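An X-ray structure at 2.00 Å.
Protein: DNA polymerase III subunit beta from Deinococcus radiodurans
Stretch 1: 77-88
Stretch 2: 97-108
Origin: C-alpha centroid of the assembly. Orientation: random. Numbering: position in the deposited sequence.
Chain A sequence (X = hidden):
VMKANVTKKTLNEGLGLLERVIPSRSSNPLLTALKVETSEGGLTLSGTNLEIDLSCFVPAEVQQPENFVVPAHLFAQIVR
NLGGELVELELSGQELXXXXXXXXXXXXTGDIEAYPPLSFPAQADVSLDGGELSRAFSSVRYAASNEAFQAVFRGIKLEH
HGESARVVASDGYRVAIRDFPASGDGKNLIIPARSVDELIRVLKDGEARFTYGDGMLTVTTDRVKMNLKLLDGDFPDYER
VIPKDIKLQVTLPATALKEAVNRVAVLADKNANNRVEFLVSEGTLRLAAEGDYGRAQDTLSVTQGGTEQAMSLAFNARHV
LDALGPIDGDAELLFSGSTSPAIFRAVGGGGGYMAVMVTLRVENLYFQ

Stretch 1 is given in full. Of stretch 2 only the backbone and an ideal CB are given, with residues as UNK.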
# COMPACT_ATOMS: atom_id res chain seq x y z
N GLN A 77 12.92 8.68 -11.33
CA GLN A 77 13.19 8.68 -9.91
C GLN A 77 14.06 9.88 -9.51
O GLN A 77 13.83 10.51 -8.48
CB GLN A 77 13.86 7.36 -9.51
CG GLN A 77 14.30 7.26 -8.05
CD GLN A 77 14.92 5.91 -7.73
OE1 GLN A 77 15.36 5.20 -8.63
NE2 GLN A 77 14.93 5.55 -6.46
N ILE A 78 15.09 10.15 -10.31
CA ILE A 78 15.98 11.28 -10.04
C ILE A 78 15.19 12.60 -10.07
O ILE A 78 15.32 13.45 -9.18
CB ILE A 78 17.14 11.29 -11.05
CG1 ILE A 78 18.15 10.20 -10.70
CG2 ILE A 78 17.81 12.66 -11.12
CD1 ILE A 78 19.20 10.00 -11.81
N VAL A 79 14.32 12.75 -11.07
CA VAL A 79 13.56 13.99 -11.22
C VAL A 79 12.56 14.15 -10.07
O VAL A 79 12.47 15.21 -9.48
CB VAL A 79 12.85 14.07 -12.59
CG1 VAL A 79 11.93 15.31 -12.68
CG2 VAL A 79 13.87 14.09 -13.71
N ARG A 80 11.87 13.07 -9.72
CA ARG A 80 10.96 13.08 -8.59
C ARG A 80 11.62 13.52 -7.29
O ARG A 80 11.02 14.28 -6.54
CB ARG A 80 10.37 11.69 -8.45
CG ARG A 80 9.50 11.42 -7.23
CD ARG A 80 9.05 9.96 -7.23
NE ARG A 80 8.67 9.52 -8.56
CZ ARG A 80 9.13 8.45 -9.20
NH1 ARG A 80 10.00 7.61 -8.64
NH2 ARG A 80 8.69 8.19 -10.42
N ASN A 81 12.85 13.07 -7.06
CA ASN A 81 13.56 13.35 -5.82
C ASN A 81 14.19 14.75 -5.76
O ASN A 81 14.68 15.15 -4.71
CB ASN A 81 14.67 12.30 -5.59
CG ASN A 81 14.12 10.93 -5.26
OD1 ASN A 81 12.97 10.79 -4.83
ND2 ASN A 81 14.95 9.89 -5.43
N LEU A 82 14.21 15.46 -6.87
CA LEU A 82 14.80 16.79 -6.89
C LEU A 82 13.99 17.73 -6.00
O LEU A 82 12.76 17.63 -5.92
CB LEU A 82 14.89 17.35 -8.30
CG LEU A 82 15.91 16.78 -9.26
CD1 LEU A 82 15.68 17.46 -10.60
CD2 LEU A 82 17.34 17.01 -8.80
N GLY A 83 14.69 18.61 -5.32
CA GLY A 83 14.07 19.56 -4.40
C GLY A 83 13.39 20.73 -5.08
O GLY A 83 12.22 21.03 -4.77
N GLY A 84 14.08 21.40 -5.99
CA GLY A 84 13.57 22.68 -6.53
C GLY A 84 12.40 22.50 -7.47
O GLY A 84 11.95 21.38 -7.71
N GLU A 85 11.88 23.61 -8.00
CA GLU A 85 10.77 23.57 -8.97
C GLU A 85 11.20 23.68 -10.43
O GLU A 85 10.41 23.38 -11.31
CB GLU A 85 9.72 24.63 -8.65
CG GLU A 85 8.94 24.35 -7.37
CD GLU A 85 8.35 22.93 -7.27
OE1 GLU A 85 8.11 22.24 -8.29
OE2 GLU A 85 8.12 22.50 -6.12
N LEU A 86 12.44 24.11 -10.68
CA LEU A 86 12.91 24.31 -12.03
C LEU A 86 14.13 23.43 -12.28
O LEU A 86 15.07 23.37 -11.46
CB LEU A 86 13.22 25.79 -12.33
CG LEU A 86 12.07 26.80 -12.18
CD1 LEU A 86 12.60 28.20 -12.46
CD2 LEU A 86 10.87 26.50 -13.06
N VAL A 87 14.10 22.72 -13.41
CA VAL A 87 15.12 21.72 -13.75
C VAL A 87 15.92 22.17 -14.97
O VAL A 87 15.34 22.63 -15.95
CB VAL A 87 14.48 20.35 -14.00
CG1 VAL A 87 15.55 19.28 -14.27
CG2 VAL A 87 13.61 19.93 -12.80
N GLU A 88 17.24 22.06 -14.89
CA GLU A 88 18.10 22.24 -16.05
C GLU A 88 18.61 20.87 -16.53
O GLU A 88 19.15 20.09 -15.75
CB GLU A 88 19.30 23.14 -15.71
CG GLU A 88 20.12 23.47 -16.95
CD GLU A 88 21.38 24.26 -16.69
OE1 GLU A 88 22.12 23.92 -15.75
OE2 GLU A 88 21.63 25.21 -17.47
N UNK A 97 23.21 15.73 -17.74
CA UNK A 97 23.24 16.41 -16.45
C UNK A 97 21.82 16.86 -16.08
O UNK A 97 21.09 17.40 -16.93
CB UNK A 97 24.20 17.60 -16.49
N UNK A 98 21.43 16.64 -14.83
CA UNK A 98 20.09 17.01 -14.36
C UNK A 98 20.32 17.83 -13.07
O UNK A 98 20.85 17.29 -12.08
CB UNK A 98 19.21 15.78 -14.12
N UNK A 99 19.98 19.12 -13.13
CA UNK A 99 20.38 20.08 -12.10
C UNK A 99 19.20 20.87 -11.59
O UNK A 99 18.34 21.28 -12.36
CB UNK A 99 21.45 21.04 -12.64
N UNK A 100 19.20 21.08 -10.28
CA UNK A 100 18.28 22.02 -9.64
C UNK A 100 18.90 22.42 -8.30
O UNK A 100 19.24 21.56 -7.48
CB UNK A 100 16.89 21.41 -9.45
N UNK A 101 19.11 23.73 -8.12
CA UNK A 101 19.76 24.27 -6.93
C UNK A 101 21.10 23.59 -6.64
O UNK A 101 21.99 23.60 -7.47
CB UNK A 101 18.83 24.12 -5.72
N UNK A 102 21.22 23.00 -5.46
CA UNK A 102 22.45 22.35 -5.05
C UNK A 102 22.60 20.94 -5.60
O UNK A 102 23.66 20.34 -5.42
CB UNK A 102 22.52 22.31 -3.52
N UNK A 103 21.56 20.41 -6.25
CA UNK A 103 21.57 19.05 -6.79
C UNK A 103 22.15 19.02 -8.20
O UNK A 103 21.74 19.80 -9.06
CB UNK A 103 20.15 18.47 -6.79
N UNK A 104 23.06 18.09 -8.44
CA UNK A 104 23.68 17.90 -9.76
C UNK A 104 23.80 16.41 -10.00
O UNK A 104 24.60 15.76 -9.34
CB UNK A 104 25.05 18.58 -9.85
N UNK A 105 22.98 15.87 -10.90
CA UNK A 105 22.94 14.44 -11.18
C UNK A 105 23.44 14.23 -12.60
O UNK A 105 23.16 15.03 -13.48
CB UNK A 105 21.53 13.87 -11.00
N UNK A 106 24.21 13.17 -12.82
CA UNK A 106 24.68 12.79 -14.16
C UNK A 106 24.18 11.39 -14.47
O UNK A 106 24.42 10.48 -13.68
CB UNK A 106 26.21 12.85 -14.26
N UNK A 107 23.51 11.21 -15.60
CA UNK A 107 23.13 9.88 -16.09
C UNK A 107 23.87 9.55 -17.38
O UNK A 107 23.93 10.38 -18.30
CB UNK A 107 21.62 9.80 -16.32
N UNK A 108 24.42 8.34 -17.45
CA UNK A 108 24.95 7.83 -18.71
C UNK A 108 23.82 7.62 -19.70
O UNK A 108 22.81 7.02 -19.35
CB UNK A 108 25.72 6.53 -18.49

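Stretch 2 is a hairpin whose first strand, 97-100, runs antiparallel to strand 86-88 at 148°, while its second strand passes the helix that carries Ile 78.

At position 97 the ideal CB points sideways and finds nothing of stretch 1 within 5.5 Å, so the visible atoms hardly restrict the choice. The residue is Ser 97.

Position 98 also points sideways, but its CB lies 4.5 Å from CG2 of Ile 78 and 5.1 Å from CG1 of Val 87. With methyl groups from helix and strand both near, a modest aliphatic side chain such as valine, isoleucine or leucine would suit. It is Val 98, chi1 t, and its CG1 sits 3.9 Å from CG1 of Val 87 and 4.0 Å from CD1 of Leu 82.

Position 99 pairs with Glu 88 across the strands, CA to CA 5.0 Å, and its CB shares a sheet face with that side chain. The carboxylate of Glu 88 invites a basic residue, although a polar one could serve. Arg 99 takes the place: its NH1 forms a salt bridge with OE1 of Glu 88 at 3.6 Å, the carboxylate oxygen lying at the edge of the guanidinium, near its plane. The backbone pair closes with Glu 88 N to Arg 99 O and Arg 99 N to Glu 88 O, both 2.9 Å.

At position 100 the CB points toward stretch 1, 3.3 Å from O of Leu 86 and 4.5 Å from N of Gly 84. A carbonyl oxygen this near, with Gly 84 N also close, suits a small side chain, preferably a donor: serine, perhaps threonine, or alanine without the bond. Ser 100 donates from OG to Leu 86 O at 2.9 Å. The same OG is 3.4 Å from CA of Gly 84, and an ideal CB on that glycine would come within 2.4 Å of Ser 100 OG, a clash.

Position 101 has phi/psi of 51/-121, and the positive phi favours glycine; 102, at -81/-7, is the other inner position of the type II' turn from 100 to 103; nothing of stretch 1 lies within 5.5 Å of its ideal CB, and many small or polar residues would do. They are Gly 101 and Gly 102.

Position 103 points toward stretch 1, its ideal CB 3.8 Å from CD2 of Leu 82. Alanine, serine or a small aliphatic would do. Ser 103 rests its CB 3.7 Å from Leu 82 CD2, while its OG bonds elsewhere in the structure.

Positions 104 and 106 point away, leaving the choice open; polar residues are plausible. Lys 106 NZ bonds Asp 104 OD1 at 2.9 Å within a salt bridge.

At position 105 the CB faces Ile 78, 3.9 Å from its CG2, with Leu 82 nearby; a large apolar or aromatic side chain fits. Phe 105 brings CG to 3.8 Å from Ile 78 CG2 and CD1 to 4.1 Å from Leu 82 CD2.

Position 107 points toward CD1 of Ile 78, 5.1 Å from CB, a gap for a medium or long aliphatic chain. Leu 107 closes it, CD1 to Ile 78 CD1 at 3.3 Å.

Position 108 is out of reach, and almost anything would serve; it is Gln 108.

Stretch 2 97-108: SVRSGGSDFKLQ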
# COMPACT_ATOMS: atom_id res chain seq x y z
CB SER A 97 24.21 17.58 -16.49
OG SER A 97 25.52 17.09 -16.63
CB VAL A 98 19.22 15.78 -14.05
CG1 VAL A 98 17.79 16.19 -13.72
CG2 VAL A 98 19.24 14.78 -15.21
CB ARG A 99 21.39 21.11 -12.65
CG ARG A 99 22.74 20.54 -13.01
CD ARG A 99 23.72 21.64 -13.35
NE ARG A 99 24.97 21.06 -13.82
CZ ARG A 99 25.33 20.93 -15.10
NH1 ARG A 99 24.58 21.38 -16.09
NH2 ARG A 99 26.50 20.37 -15.38
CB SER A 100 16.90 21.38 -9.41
OG SER A 100 16.01 22.36 -8.90
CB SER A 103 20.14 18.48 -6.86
OG SER A 103 19.63 18.22 -5.57
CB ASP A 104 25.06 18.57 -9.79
CG ASP A 104 25.70 18.59 -11.18
OD1 ASP A 104 25.16 18.00 -12.14
OD2 ASP A 104 26.78 19.19 -11.30
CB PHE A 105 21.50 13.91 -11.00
CG PHE A 105 21.10 13.73 -9.57
CD1 PHE A 105 20.85 14.82 -8.76
CD2 PHE A 105 21.00 12.46 -9.02
CE1 PHE A 105 20.51 14.65 -7.42
CE2 PHE A 105 20.64 12.28 -7.70
CZ PHE A 105 20.42 13.38 -6.89
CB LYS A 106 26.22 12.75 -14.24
CG LYS A 106 26.97 13.92 -13.65
CD LYS A 106 26.70 15.23 -14.35
CE LYS A 106 27.73 16.27 -13.92
NZ LYS A 106 27.27 17.65 -14.17
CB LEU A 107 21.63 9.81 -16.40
CG LEU A 107 20.58 9.76 -15.32
CD1 LEU A 107 20.58 11.10 -14.61
CD2 LEU A 107 19.22 9.48 -15.96
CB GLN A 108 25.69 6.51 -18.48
CG GLN A 108 27.04 6.70 -17.82
CD GLN A 108 28.02 7.49 -18.67
OE1 GLN A 108 28.41 7.07 -19.77
NE2 GLN A 108 28.44 8.64 -18.15
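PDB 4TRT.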